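Local coordinates for amidohydrolase 3 domain-containing protein (Bacillus thuringiensis serovar konkukian, PDB 3GGM) that is of unknown function but forms the N-terminal part of a longer amidohydrolase-family protein that probably hydrolyses carbon-nitrogen bonds other than peptide bonds, at residues D5-N10 with E40-A45; K12-D17 with R56-P61; M1-M6 with E47-I52. All coordinates share one frame; numbering follows the deposited sequence.

How the interactions relate
All three interactions build on one mixed beta-sheet. Interactions 1 and 3 share Asp-5 and Met-6 and have centres about 7 Å apart: strand 6-9 meets the 40-45 turn through its Ile-7 and Tyr-9 side chains and pairs along its edge with strand 50-53, where Ile-7 N lies 2.7 Å from Lys-50 O. Interaction 2 repeats the parallel pairing further along the chain, between strands 12-14 and 58-61. Its centre is about 15 Å from that of interaction 1 and about 19 Å from that of interaction 3, which lies on the opposite side of the chain's centre. Asn-10 O and Arg-56 N, 2.7 Å apart and probably hydrogen-bonded, join interactions 1 and 2.

Interaction 1 of 3, residues D5-N10 with E40-A45; sequences DMILYN and ELLNSA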
loop_
_atom_site.group_PDB
_atom_site.type_symbol
_atom_site.label_atom_id
_atom_site.label_comp_id
_atom_site.label_asym_id
_atom_site.label_seq_id
_atom_site.Cartn_x
_atom_site.Cartn_y
_atom_site.Cartn_z
ATOM N N ASP A 5 21.883 8.877 8.034
ATOM C CA ASP A 5 22.339 8.636 6.671
ATOM C C ASP A 5 21.424 9.342 5.684
ATOM O O ASP A 5 21.856 9.765 4.612
ATOM C CB ASP A 5 22.349 7.138 6.352
ATOM C CG ASP A 5 23.245 6.351 7.285
ATOM O OD1 ASP A 5 24.308 6.883 7.677
ATOM O OD2 ASP A 5 22.888 5.200 7.616
ATOM N N MET A 6 20.160 9.484 6.064
ATOM C CA MET A 6 19.172 10.113 5.199
ATOM C C MET A 6 18.197 10.972 5.994
ATOM O O MET A 6 17.850 10.642 7.124
ATOM C CB MET A 6 18.405 9.018 4.449
ATOM C CG MET A 6 17.116 9.469 3.787
ATOM S SD MET A 6 17.377 10.526 2.357
ATOM C CE MET A 6 17.929 9.276 1.152
ATOM N N ILE A 7 17.766 12.075 5.390
ATOM C CA ILE A 7 16.800 12.973 6.010
ATOM C C ILE A 7 15.810 13.429 4.948
ATOM O O ILE A 7 16.188 14.096 3.989
ATOM C CB ILE A 7 17.466 14.227 6.606
ATOM C CG1 ILE A 7 18.340 13.839 7.801
ATOM C CG2 ILE A 7 16.392 15.233 7.018
ATOM C CD1 ILE A 7 18.997 15.017 8.493
ATOM N N LEU A 8 14.551 13.029 5.099
ATOM C CA LEU A 8 13.520 13.441 4.163
ATOM C C LEU A 8 12.773 14.541 4.899
ATOM O O LEU A 8 12.331 14.329 6.029
ATOM C CB LEU A 8 12.566 12.289 3.847
ATOM C CG LEU A 8 13.123 11.050 3.134
ATOM C CD1 LEU A 8 13.862 10.166 4.127
ATOM C CD2 LEU A 8 11.974 10.268 2.523
ATOM N N TYR A 9 12.650 15.713 4.281
ATOM C CA TYR A 9 11.953 16.827 4.930
ATOM C C TYR A 9 10.983 17.559 4.006
ATOM O O TYR A 9 10.894 17.263 2.814
ATOM C CB TYR A 9 12.959 17.831 5.493
ATOM C CG TYR A 9 13.774 18.516 4.418
ATOM C CD1 TYR A 9 14.774 17.833 3.728
ATOM C CD2 TYR A 9 13.500 19.833 4.053
ATOM C CE1 TYR A 9 15.487 18.452 2.686
ATOM C CE2 TYR A 9 14.199 20.458 3.022
ATOM C CZ TYR A 9 15.187 19.766 2.342
ATOM O OH TYR A 9 15.858 20.397 1.318
ATOM N N ASN A 10 10.269 18.522 4.583
ATOM C CA ASN A 10 9.281 19.332 3.880
ATOM C C ASN A 10 8.193 18.492 3.208
ATOM O O ASN A 10 7.787 18.750 2.062
ATOM C CB ASN A 10 9.976 20.243 2.859
ATOM C CG ASN A 10 9.018 21.200 2.191
ATOM O OD1 ASN A 10 8.158 21.782 2.844
ATOM N ND2 ASN A 10 9.171 21.383 0.876
ATOM N N GLU A 40 14.157 21.292 11.534
ATOM C CA GLU A 40 15.267 21.437 12.487
ATOM C C GLU A 40 16.143 20.182 12.420
ATOM O O GLU A 40 17.315 20.215 12.776
ATOM C CB GLU A 40 14.776 21.665 13.932
ATOM C CG GLU A 40 14.027 20.503 14.587
ATOM C CD GLU A 40 12.615 20.329 14.050
ATOM O OE1 GLU A 40 12.181 21.150 13.214
ATOM O OE2 GLU A 40 11.935 19.368 14.470
ATOM N N LEU A 41 15.571 19.079 11.944
ATOM C CA LEU A 41 16.314 17.833 11.803
ATOM C C LEU A 41 17.535 18.025 10.897
ATOM O O LEU A 41 18.545 17.326 11.033
ATOM C CB LEU A 41 15.417 16.740 11.218
ATOM C CG LEU A 41 14.846 15.673 12.159
ATOM C CD1 LEU A 41 14.100 16.310 13.318
ATOM C CD2 LEU A 41 13.925 14.743 11.349
ATOM N N LEU A 42 17.447 18.975 9.972
ATOM C CA LEU A 42 18.563 19.215 9.066
ATOM C C LEU A 42 19.814 19.712 9.804
ATOM O O LEU A 42 20.917 19.652 9.267
ATOM C CB LEU A 42 18.148 20.214 7.979
ATOM C CG LEU A 42 17.120 19.677 6.983
ATOM C CD1 LEU A 42 16.545 20.819 6.118
ATOM C CD2 LEU A 42 17.799 18.615 6.113
ATOM N N ASN A 43 19.648 20.193 11.033
ATOM C CA ASN A 43 20.790 20.673 11.806
ATOM C C ASN A 43 21.676 19.518 12.259
ATOM O O ASN A 43 22.848 19.718 12.593
ATOM C CB ASN A 43 20.330 21.464 13.033
ATOM C CG ASN A 43 19.562 22.714 12.667
ATOM O OD1 ASN A 43 19.920 23.414 11.723
ATOM N ND2 ASN A 43 18.502 23.005 13.417
ATOM N N SER A 44 21.119 18.312 12.262
ATOM C CA SER A 44 21.858 17.122 12.687
ATOM C C SER A 44 22.620 16.490 11.531
ATOM O O SER A 44 23.462 15.615 11.734
ATOM C CB SER A 44 20.893 16.087 13.259
ATOM O OG SER A 44 20.129 15.501 12.216
ATOM N N ALA A 45 22.321 16.935 10.318
ATOM C CA ALA A 45 22.962 16.402 9.126
ATOM C C ALA A 45 24.412 16.860 8.949
ATOM O O ALA A 45 24.829 17.879 9.497
ATOM C CB ALA A 45 22.151 16.796 7.895
#
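Leu-42 CD1 lies over one face of the Tyr-9 ring, 3.8 Å from the ring centroid and 11° off the ring normal, a CH-pi contact over the middle of the ring. The second methyl of the same leucine, CD2, lies 3.9 Å from Tyr-9 CD1 and meets Ile-7 CG2 at 3.8 Å, so the forked end of Leu-42 straddles the two residues. Tyr-9 brings its ring there with CG in the crowded position between backbone N and carbonyl carbon (chi1 65°). Ile-7 and Tyr-9 alternate with Leu-8 along strand 6-9, and their side chains start toward the 40-45 turn while Leu-8 leaves from the opposite face, packing on Ile-26 and Ile-28. The turn lies over one face of the mixed sheet, on the connection from strand 32-37 to strand 50-53. Extended beyond CB (chi2 -178°), Ile-7 drives CD1 into the turn, 3.7 Å from Ala-45 CB and 3.5 Å from Leu-41 O. That carbonyl oxygen is held twice, by Ser-44 N and by Ser-44 OG, the latter at 2.7 Å and in the carbonyl plane. No hydrogen bond joins the segments; Leu-41 also touches Ala-27 of strand 22-29.

Interaction 2 of 3, residues K12-D17 with R56-P61; sequences KITTLD and RKRAIP
Lys-12 sets CG beside its backbone N (chi1 -58°) and runs extended from there, whereas Arg-56 folds at chi2 and chi3 (-77° and -76°) and lays its guanidinium across the lysine at about a right angle. Lys-12 CE sits over the centre of one guanidinium face, 3.3 Å from Arg-56 CZ. The like charges remain close, with Lys-12 NZ 4.0 Å from Arg-56 NH2. Water 1 accepts from the lysine ammonium and donates to Arg-56 O. Beneath these side chains two parallel strands pair, Lys-12 opposite Arg-58: Lys-12 N gives a bond of 3.1 Å to Lys-57 O, and Ala-59 N one of 2.8 Å to Lys-12 O, each donor lying above the carbonyl plane. Strand 58-61 continues the sheet into a second subunit through another parallel pairing. Arg-58 carries its guanidinium past Lys-12, whose CB lies 3.9 Å above one face toward its rim, and forms a salt bridge from NE to Asp-65 of a third subunit. Water 2 accepts a hydrogen bond from Thr-14 N and donates one to Ala-59 O. Thr-14 OG1 is hydrogen-bonded to Glu-22. On the sheet face opposite Lys-12 and Arg-58, Ile-13 CG1 packs 3.8 Å from Ala-59 CB.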
loop_
_atom_site.group_PDB
_atom_site.type_symbol
_atom_site.label_atom_id
_atom_site.label_comp_id
_atom_site.label_asym_id
_atom_site.label_seq_id
_atom_site.Cartn_x
_atom_site.Cartn_y
_atom_site.Cartn_z
ATOM N N LYS A 12 4.751 15.364 4.213
ATOM C CA LYS A 12 3.657 15.014 5.111
ATOM C C LYS A 12 3.930 13.564 5.458
ATOM O O LYS A 12 3.882 12.698 4.588
ATOM C CB LYS A 12 2.312 15.143 4.398
ATOM C CG LYS A 12 2.050 16.541 3.852
ATOM C CD LYS A 12 0.886 16.533 2.875
ATOM C CE LYS A 12 0.645 17.916 2.294
ATOM N NZ LYS A 12 -0.470 17.907 1.297
ATOM N N ILE A 13 4.225 13.312 6.727
ATOM C CA ILE A 13 4.551 11.964 7.173
ATOM C C ILE A 13 3.733 11.523 8.391
ATOM O O ILE A 13 3.832 12.105 9.472
ATOM C CB ILE A 13 6.047 11.876 7.510
ATOM C CG1 ILE A 13 6.866 12.507 6.378
ATOM C CG2 ILE A 13 6.447 10.423 7.726
ATOM C CD1 ILE A 13 8.288 12.873 6.754
ATOM N N THR A 14 2.929 10.486 8.204
ATOM C CA THR A 14 2.109 9.964 9.285
ATOM C C THR A 14 2.898 9.048 10.212
ATOM O O THR A 14 3.652 8.187 9.750
ATOM C CB THR A 14 0.915 9.160 8.732
ATOM O OG1 THR A 14 0.091 10.028 7.948
ATOM C CG2 THR A 14 0.079 8.574 9.888
ATOM N N THR A 15 2.728 9.239 11.514
ATOM C CA THR A 15 3.404 8.387 12.483
ATOM C C THR A 15 2.329 7.858 13.432
ATOM O O THR A 15 1.232 8.425 13.528
ATOM C CB THR A 15 4.468 9.154 13.301
ATOM O OG1 THR A 15 3.850 9.774 14.432
ATOM C CG2 THR A 15 5.147 10.233 12.435
ATOM N N LEU A 16 2.627 6.771 14.126
ATOM C CA LEU A 16 1.658 6.216 15.048
ATOM C C LEU A 16 1.911 6.684 16.474
ATOM O O LEU A 16 1.550 6.001 17.431
ATOM C CB LEU A 16 1.655 4.682 14.971
ATOM C CG LEU A 16 1.207 4.132 13.616
ATOM C CD1 LEU A 16 1.152 2.603 13.661
ATOM C CD2 LEU A 16 -0.164 4.716 13.258
ATOM N N ASP A 17 2.548 7.846 16.605
ATOM C CA ASP A 17 2.805 8.442 17.913
ATOM C C ASP A 17 1.596 9.328 18.190
ATOM O O ASP A 17 1.382 10.325 17.506
ATOM C CB ASP A 17 4.073 9.310 17.893
ATOM C CG ASP A 17 4.315 10.043 19.226
ATOM O OD1 ASP A 17 3.393 10.104 20.074
ATOM O OD2 ASP A 17 5.427 10.574 19.418
ATOM N N ARG A 56 6.486 18.746 -0.287
ATOM C CA ARG A 56 5.136 18.549 0.232
ATOM C C ARG A 56 4.405 17.284 -0.186
ATOM O O ARG A 56 3.191 17.190 -0.037
ATOM C CB ARG A 56 4.270 19.790 -0.035
ATOM C CG ARG A 56 4.644 20.984 0.877
ATOM C CD ARG A 56 4.102 20.818 2.297
ATOM N NE ARG A 56 2.661 21.091 2.358
ATOM C CZ ARG A 56 1.882 20.809 3.398
ATOM N NH1 ARG A 56 2.389 20.233 4.485
ATOM N NH2 ARG A 56 0.590 21.113 3.358
ATOM N N LYS A 57 5.140 16.313 -0.714
ATOM C CA LYS A 57 4.547 15.031 -1.079
ATOM C C LYS A 57 4.374 14.285 0.241
ATOM O O LYS A 57 5.075 14.573 1.216
ATOM C CB LYS A 57 5.503 14.187 -1.926
ATOM C CG LYS A 57 5.855 14.719 -3.291
ATOM C CD LYS A 57 6.879 13.797 -3.946
ATOM C CE LYS A 57 7.202 14.234 -5.363
ATOM N NZ LYS A 57 7.887 15.552 -5.400
ATOM N N ARG A 58 3.464 13.316 0.261
ATOM C CA ARG A 58 3.259 12.506 1.442
ATOM C C ARG A 58 4.286 11.395 1.373
ATOM O O ARG A 58 4.455 10.785 0.320
ATOM C CB ARG A 58 1.858 11.893 1.450
ATOM C CG ARG A 58 1.640 10.914 2.604
ATOM C CD ARG A 58 0.176 10.458 2.675
ATOM N NE ARG A 58 -0.735 11.577 2.925
ATOM C CZ ARG A 58 -0.795 12.262 4.065
ATOM N NH1 ARG A 58 0.003 11.955 5.080
ATOM N NH2 ARG A 58 -1.659 13.257 4.192
ATOM N N ALA A 59 4.981 11.132 2.476
ATOM C CA ALA A 59 5.976 10.062 2.488
ATOM C C ALA A 59 5.384 8.849 3.214
ATOM O O ALA A 59 4.836 8.977 4.308
ATOM C CB ALA A 59 7.246 10.532 3.181
ATOM N N ILE A 60 5.483 7.677 2.595
ATOM C CA ILE A 60 4.945 6.455 3.183
ATOM C C ILE A 60 5.982 5.321 3.135
ATOM O O ILE A 60 6.711 5.171 2.153
ATOM C CB ILE A 60 3.667 6.024 2.422
ATOM C CG1 ILE A 60 2.717 7.219 2.301
ATOM C CG2 ILE A 60 2.968 4.905 3.164
ATOM C CD1 ILE A 60 1.566 7.015 1.324
ATOM N N PRO A 61 6.080 4.521 4.207
ATOM C CA PRO A 61 7.067 3.439 4.165
ATOM C C PRO A 61 6.701 2.448 3.051
ATOM O O PRO A 61 5.534 2.135 2.861
ATOM C CB PRO A 61 6.951 2.807 5.555
ATOM C CG PRO A 61 6.424 3.935 6.425
ATOM C CD PRO A 61 5.387 4.553 5.510
HETATM O O HOH W 1 0.672 16.178 -0.683
HETATM O O HOH W 2 2.516 9.319 5.565
HETATM O O HOH W 3 4.137 7.321 6.914
#

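Interaction 3 of 3, residues M1-M6 with E47-I52; sequences MNVPDM and EKTKKI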
loop_
_atom_site.group_PDB
_atom_site.type_symbol
_atom_site.label_atom_id
_atom_site.label_comp_id
_atom_site.label_asym_id
_atom_site.label_seq_id
_atom_site.Cartn_x
_atom_site.Cartn_y
_atom_site.Cartn_z
ATOM N N MET A 1 29.188 10.854 18.016
ATOM C CA MET A 1 28.070 11.737 17.581
ATOM C C MET A 1 27.158 10.973 16.624
ATOM O O MET A 1 27.636 10.243 15.754
ATOM C CB MET A 1 28.636 12.983 16.896
ATOM C CG MET A 1 27.602 13.980 16.424
ATOM S SD MET A 1 28.407 15.358 15.585
ATOM C CE MET A 1 28.003 16.698 16.643
ATOM N N ASN A 2 25.850 11.145 16.789
ATOM C CA ASN A 2 24.865 10.461 15.952
ATOM C C ASN A 2 24.502 11.254 14.698
ATOM O O ASN A 2 23.870 12.308 14.783
ATOM C CB ASN A 2 23.588 10.201 16.753
ATOM C CG ASN A 2 23.865 9.583 18.108
ATOM O OD1 ASN A 2 24.482 8.523 18.204
ATOM N ND2 ASN A 2 23.406 10.246 19.166
ATOM N N VAL A 3 24.886 10.733 13.539
ATOM C CA VAL A 3 24.595 11.391 12.270
ATOM C C VAL A 3 23.730 10.478 11.403
ATOM O O VAL A 3 24.083 9.323 11.161
ATOM C CB VAL A 3 25.895 11.720 11.500
ATOM C CG1 VAL A 3 25.565 12.484 10.235
ATOM C CG2 VAL A 3 26.829 12.538 12.373
ATOM N N PRO A 4 22.579 10.983 10.928
ATOM C CA PRO A 4 21.696 10.167 10.087
ATOM C C PRO A 4 22.238 9.987 8.674
ATOM O O PRO A 4 22.963 10.843 8.168
ATOM C CB PRO A 4 20.387 10.952 10.100
ATOM C CG PRO A 4 20.864 12.375 10.162
ATOM C CD PRO A 4 21.975 12.300 11.203
ATOM N N ASP A 5 21.883 8.877 8.034
ATOM C CA ASP A 5 22.339 8.636 6.671
ATOM C C ASP A 5 21.424 9.342 5.684
ATOM O O ASP A 5 21.856 9.765 4.612
ATOM C CB ASP A 5 22.349 7.138 6.352
ATOM C CG ASP A 5 23.245 6.351 7.285
ATOM O OD1 ASP A 5 24.308 6.883 7.677
ATOM O OD2 ASP A 5 22.888 5.200 7.616
ATOM N N MET A 6 20.160 9.484 6.064
ATOM C CA MET A 6 19.172 10.113 5.199
ATOM C C MET A 6 18.197 10.972 5.994
ATOM O O MET A 6 17.850 10.642 7.124
ATOM C CB MET A 6 18.405 9.018 4.449
ATOM C CG MET A 6 17.116 9.469 3.787
ATOM S SD MET A 6 17.377 10.526 2.357
ATOM C CE MET A 6 17.929 9.276 1.152
ATOM N N GLU A 47 27.916 16.387 5.837
ATOM C CA GLU A 47 28.255 16.100 4.445
ATOM C C GLU A 47 27.772 14.734 3.947
ATOM O O GLU A 47 27.318 14.606 2.809
ATOM C CB GLU A 47 29.776 16.194 4.263
ATOM C CG GLU A 47 30.366 17.564 4.589
ATOM C CD GLU A 47 30.262 18.545 3.431
ATOM O OE1 GLU A 47 30.921 18.311 2.388
ATOM O OE2 GLU A 47 29.526 19.549 3.562
ATOM N N LYS A 48 27.859 13.722 4.802
ATOM C CA LYS A 48 27.462 12.369 4.432
ATOM C C LYS A 48 25.960 12.084 4.403
ATOM O O LYS A 48 25.506 11.190 3.687
ATOM C CB LYS A 48 28.143 11.364 5.361
ATOM C CG LYS A 48 29.662 11.408 5.301
ATOM C CD LYS A 48 30.283 10.248 6.070
ATOM C CE LYS A 48 31.804 10.280 5.983
ATOM N NZ LYS A 48 32.405 9.099 6.668
ATOM N N THR A 49 25.183 12.838 5.169
ATOM C CA THR A 49 23.749 12.601 5.219
ATOM C C THR A 49 23.031 12.964 3.925
ATOM O O THR A 49 23.138 14.090 3.442
ATOM C CB THR A 49 23.094 13.392 6.373
ATOM O OG1 THR A 49 22.940 14.759 5.986
ATOM C CG2 THR A 49 23.967 13.344 7.607
ATOM N N LYS A 50 22.306 12.003 3.360
ATOM C CA LYS A 50 21.539 12.256 2.145
ATOM C C LYS A 50 20.273 12.983 2.585
ATOM O O LYS A 50 19.635 12.591 3.561
ATOM C CB LYS A 50 21.144 10.953 1.443
ATOM C CG LYS A 50 22.292 10.190 0.803
ATOM C CD LYS A 50 22.931 9.201 1.771
ATOM C CE LYS A 50 21.987 8.043 2.089
ATOM N NZ LYS A 50 22.628 7.030 2.978
ATOM N N LYS A 51 19.915 14.045 1.879
ATOM C CA LYS A 51 18.720 14.795 2.232
ATOM C C LYS A 51 17.778 14.877 1.041
ATOM O O LYS A 51 18.199 15.135 -0.083
ATOM C CB LYS A 51 19.097 16.189 2.737
ATOM C CG LYS A 51 20.188 16.866 1.938
ATOM C CD LYS A 51 20.602 18.195 2.562
ATOM C CE LYS A 51 21.217 17.997 3.938
ATOM N NZ LYS A 51 21.722 19.279 4.512
ATOM N N ILE A 52 16.500 14.634 1.295
ATOM C CA ILE A 52 15.504 14.663 0.238
ATOM C C ILE A 52 14.369 15.622 0.555
ATOM O O ILE A 52 13.620 15.426 1.511
ATOM C CB ILE A 52 14.883 13.270 0.008
ATOM C CG1 ILE A 52 15.971 12.263 -0.376
ATOM C CG2 ILE A 52 13.821 13.353 -1.074
ATOM C CD1 ILE A 52 15.442 10.864 -0.617
#
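Parallel strand pairing begins here, where the N-terminal loop enters strand 6-9 beside strand 50-53, with Met-6 bridged to Lys-50 at a CA-CA distance of 4.4 Å. The pivot is Asp-5 O, which takes a hydrogen bond of 2.6 Å from Lys-50 N; the N-H points well at the oxygen (164°), although the nitrogen stands 36° out of the carbonyl plane. Lys-50 also uses its carbonyl: O receives a CA-H...O contact from Met-6 CA, 3.0 Å away. Around the same Asp-5 carbonyl the Lys-50 side chain curls back, bent at chi2 and chi3 so that CD and CE both pass 3.1 Å from Asp-5 O and NZ ends near Asp-5 CB. The carboxylate of Asp-5 is held elsewhere, OD2 accepting from Asp-30 N, and its OD1 remains 5.0 Å from Lys-50 NZ, so the opposite charges are near without touching. Met-6 puts CG anti to its backbone N (chi1 165°) and then bends twice, so that SD comes 3.3 Å from Lys-50 O and CE 3.6 Å from Lys-50 CB, crossing Lys-50 at about a right angle and Ile-52 obliquely. In the next shell, Asp-5 and Met-6 both face Ile-28 in a classic beta bulge; strand 6-9 pairs antiparallel with strand 22-29 and parallel with strand 50-53. Pro-4 packs on Ala-27 and Thr-29 of strand 22-29. On the other segment, Thr-49 OG1, in the crowded position, is hydrogen-bonded to Thr-46 O, a bond within the loop before strand 50-53. Ile-52 also packs on His-69 of a second subunit. At the far end of the methionine, Met-6 CE presses on Ile-52 CD1 at 3.4 Å, tighter than usual for two carbons.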